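Local coordinates for Hpy188I (Helicobacter pylori, PDB 3OQG), which is a GIY-YIG-family restriction endonuclease that cleaves DNA, probably as a dimer, at residues P139-F144 with S155-N160. Numbering follows the deposited sequence.
Sequences PTYTLF and SKRAEN. With NA (sodium ion), chain E; nucleotides of chain C.
Tyr141 sets its hydroxyl against the aliphatic root of Arg157, with OH 3.1 Å from Arg157 CB and about as near to CG. Arg157 CG lies at the edge of the phenol ring, close to its plane, and the guanidinium and ring meet edge to edge rather than stacking, their planes 6° apart. Beside this pair Leu143 brings CD1 in most closely, 3.6 Å from the backbone N of Ala158 and 3.7 Å from Arg157 CG, with CD2 slightly farther out against Ala158 CB. No hydrogen bond crosses; the segments meet by van der Waals contact, apolar at Leu143 and Ala158. The strand 140-143, half of a two-stranded antiparallel hairpin with 146-149, thus lies against the first turns of helix 154-170, outside the main five-stranded sheet, the axes of 140-143 and 155-160 inclined at 41°. Bends at chi2 and chi3 carry the Arg157 head beyond the tyrosine, where NE forms a salt bridge with Asp150 and NH1 makes a weak bond to Asn160 OD1. Asp150 also hydrogen-bonds Tyr141 OH. On the helix side turned away from the hairpin, Glu159 OE2 coordinates the sodium ion at 2.3 Å, at a residue that holds calcium in another structure of this protein. From the helix flank the Lys156 chain, extended until its last bend, runs off to the DNA, where NZ donates to OP1 of DA8 of chain C at 2.8 Å.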
loop_
_atom_site.group_PDB
_atom_site.type_symbol
_atom_site.label_atom_id
_atom_site.label_comp_id
_atom_site.label_asym_id
_atom_site.label_seq_id
_atom_site.Cartn_x
_atom_site.Cartn_y
_atom_site.Cartn_z
ATOM N N PRO A 139 13.428 -13.400 6.755
ATOM C CA PRO A 139 13.995 -13.515 8.080
ATOM C C PRO A 139 12.984 -14.052 9.083
ATOM O O PRO A 139 11.775 -13.970 8.861
ATOM C CB PRO A 139 14.338 -12.059 8.425
ATOM C CG PRO A 139 13.349 -11.281 7.715
ATOM C CD PRO A 139 13.147 -11.996 6.417
ATOM N N THR A 140 13.487 -14.605 10.181
ATOM C CA THR A 140 12.640 -14.956 11.309
ATOM C C THR A 140 12.601 -13.761 12.256
ATOM O O THR A 140 13.596 -13.047 12.413
ATOM C CB THR A 140 13.161 -16.193 12.055
ATOM O OG1 THR A 140 14.443 -15.903 12.623
ATOM C CG2 THR A 140 13.275 -17.376 11.111
ATOM N N TYR A 141 11.444 -13.523 12.862
ATOM C CA TYR A 141 11.286 -12.417 13.807
ATOM C C TYR A 141 10.338 -12.798 14.921
ATOM O O TYR A 141 9.557 -13.743 14.788
ATOM C CB TYR A 141 10.836 -11.128 13.110
ATOM C CG TYR A 141 9.527 -11.184 12.343
ATOM C CD1 TYR A 141 8.328 -10.827 12.947
ATOM C CD2 TYR A 141 9.494 -11.540 10.997
ATOM C CE1 TYR A 141 7.123 -10.837 12.235
ATOM C CE2 TYR A 141 8.291 -11.563 10.286
ATOM C CZ TYR A 141 7.116 -11.206 10.915
ATOM O OH TYR A 141 5.934 -11.225 10.225
ATOM N N THR A 142 10.435 -12.060 16.023
ATOM C CA THR A 142 9.644 -12.325 17.216
ATOM C C THR A 142 8.684 -11.178 17.491
ATOM O O THR A 142 9.044 -10.002 17.368
ATOM C CB THR A 142 10.547 -12.541 18.439
ATOM O OG1 THR A 142 11.436 -13.630 18.176
ATOM C CG2 THR A 142 9.715 -12.856 19.678
ATOM N N LEU A 143 7.451 -11.535 17.835
ATOM C CA LEU A 143 6.439 -10.572 18.237
ATOM C C LEU A 143 5.662 -11.183 19.388
ATOM O O LEU A 143 5.053 -12.244 19.234
ATOM C CB LEU A 143 5.475 -10.257 17.089
ATOM C CG LEU A 143 5.944 -9.345 15.956
ATOM C CD1 LEU A 143 4.900 -9.316 14.858
ATOM C CD2 LEU A 143 6.230 -7.931 16.470
ATOM N N PHE A 144 5.701 -10.521 20.542
ATOM C CA PHE A 144 4.952 -10.962 21.710
ATOM C C PHE A 144 5.271 -12.421 22.053
ATOM O O PHE A 144 4.374 -13.224 22.344
ATOM C CB PHE A 144 3.459 -10.739 21.469
ATOM C CG PHE A 144 3.154 -9.394 20.863
ATOM C CD1 PHE A 144 3.437 -8.230 21.564
ATOM C CD2 PHE A 144 2.603 -9.293 19.594
ATOM C CE1 PHE A 144 3.166 -6.984 21.018
ATOM C CE2 PHE A 144 2.329 -8.049 19.029
ATOM C CZ PHE A 144 2.612 -6.889 19.746
ATOM N N SER A 155 5.720 -4.525 11.326
ATOM C CA SER A 155 4.617 -3.661 11.733
ATOM C C SER A 155 3.278 -4.176 11.194
ATOM O O SER A 155 2.280 -4.129 11.911
ATOM C CB SER A 155 4.846 -2.196 11.367
ATOM O OG SER A 155 4.809 -1.947 9.975
ATOM N N LYS A 156 3.258 -4.662 9.950
ATOM C CA LYS A 156 2.036 -5.268 9.397
ATOM C C LYS A 156 1.649 -6.554 10.120
ATOM O O LYS A 156 0.474 -6.741 10.453
ATOM C CB LYS A 156 2.123 -5.504 7.889
ATOM C CG LYS A 156 0.751 -5.915 7.277
ATOM C CD LYS A 156 0.716 -5.813 5.766
ATOM C CE LYS A 156 -0.434 -6.669 5.195
ATOM N NZ LYS A 156 -1.768 -6.204 5.609
ATOM N N ARG A 157 2.603 -7.442 10.365
ATOM C CA ARG A 157 2.282 -8.666 11.100
ATOM C C ARG A 157 1.769 -8.328 12.501
ATOM O O ARG A 157 0.783 -8.899 12.941
ATOM C CB ARG A 157 3.480 -9.616 11.160
ATOM C CG ARG A 157 3.246 -10.880 11.994
ATOM C CD ARG A 157 2.030 -11.682 11.506
ATOM N NE ARG A 157 2.229 -12.209 10.148
ATOM C CZ ARG A 157 1.255 -12.463 9.261
ATOM N NH1 ARG A 157 -0.033 -12.231 9.539
ATOM N NH2 ARG A 157 1.569 -12.927 8.055
ATOM N N ALA A 158 2.417 -7.376 13.173
ATOM C CA ALA A 158 2.014 -6.965 14.516
ATOM C C ALA A 158 0.582 -6.446 14.517
ATOM O O ALA A 158 -0.194 -6.782 15.406
ATOM C CB ALA A 158 2.968 -5.889 15.087
ATOM N N GLU A 159 0.243 -5.632 13.515
ATOM C CA GLU A 159 -1.103 -5.085 13.365
ATOM C C GLU A 159 -2.112 -6.219 13.173
ATOM O O GLU A 159 -3.212 -6.185 13.731
ATOM C CB GLU A 159 -1.160 -4.172 12.159
ATOM C CG GLU A 159 -2.556 -3.676 11.775
ATOM C CD GLU A 159 -2.605 -3.231 10.342
ATOM O OE1 GLU A 159 -2.572 -4.095 9.443
ATOM O OE2 GLU A 159 -2.643 -2.012 10.084
ATOM N N ASN A 160 -1.729 -7.202 12.369
ATOM C CA ASN A 160 -2.594 -8.345 12.105
ATOM C C ASN A 160 -2.879 -9.171 13.357
ATOM O O ASN A 160 -4.034 -9.521 13.624
ATOM C CB ASN A 160 -1.983 -9.230 11.024
ATOM C CG ASN A 160 -2.801 -10.458 10.776
ATOM O OD1 ASN A 160 -2.440 -11.539 11.216
ATOM N ND2 ASN A 160 -3.947 -10.284 10.139
HETATM NA NA NA E . -3.933 -1.244 8.337
ATOM P P DA C 8 -3.122 -8.295 2.781
ATOM O OP1 DA C 8 -2.917 -8.386 4.256
ATOM O OP2 DA C 8 -2.601 -9.374 1.903
ATOM O "O5'" DA C 8 -4.677 -8.106 2.523
ATOM C "C5'" DA C 8 -5.357 -7.003 3.109
ATOM C "C4'" DA C 8 -6.755 -6.903 2.556
ATOM O "O4'" DA C 8 -6.710 -6.723 1.131
ATOM C "C3'" DA C 8 -7.621 -8.140 2.791
ATOM O "O3'" DA C 8 -8.524 -7.861 3.867
ATOM C "C2'" DA C 8 -8.342 -8.351 1.465
ATOM C "C1'" DA C 8 -7.959 -7.135 0.633
ATOM N N9 DA C 8 -7.812 -7.382 -0.800
ATOM C C8 DA C 8 -6.811 -8.059 -1.458
ATOM N N7 DA C 8 -6.969 -8.093 -2.763
ATOM C C5 DA C 8 -8.153 -7.399 -2.973
ATOM C C6 DA C 8 -8.872 -7.087 -4.139
ATOM N N6 DA C 8 -8.477 -7.439 -5.371
ATOM N N1 DA C 8 -10.021 -6.395 -4.000
ATOM C C2 DA C 8 -10.413 -6.040 -2.765
ATOM N N3 DA C 8 -9.819 -6.263 -1.597
ATOM C C4 DA C 8 -8.680 -6.957 -1.772
HETATM O O HOH W 1 -2.928 -2.785 6.868
HETATM O O HOH W 2 -5.743 -2.970 7.697
HETATM O O HOH W 3 -5.847 -0.340 9.424
#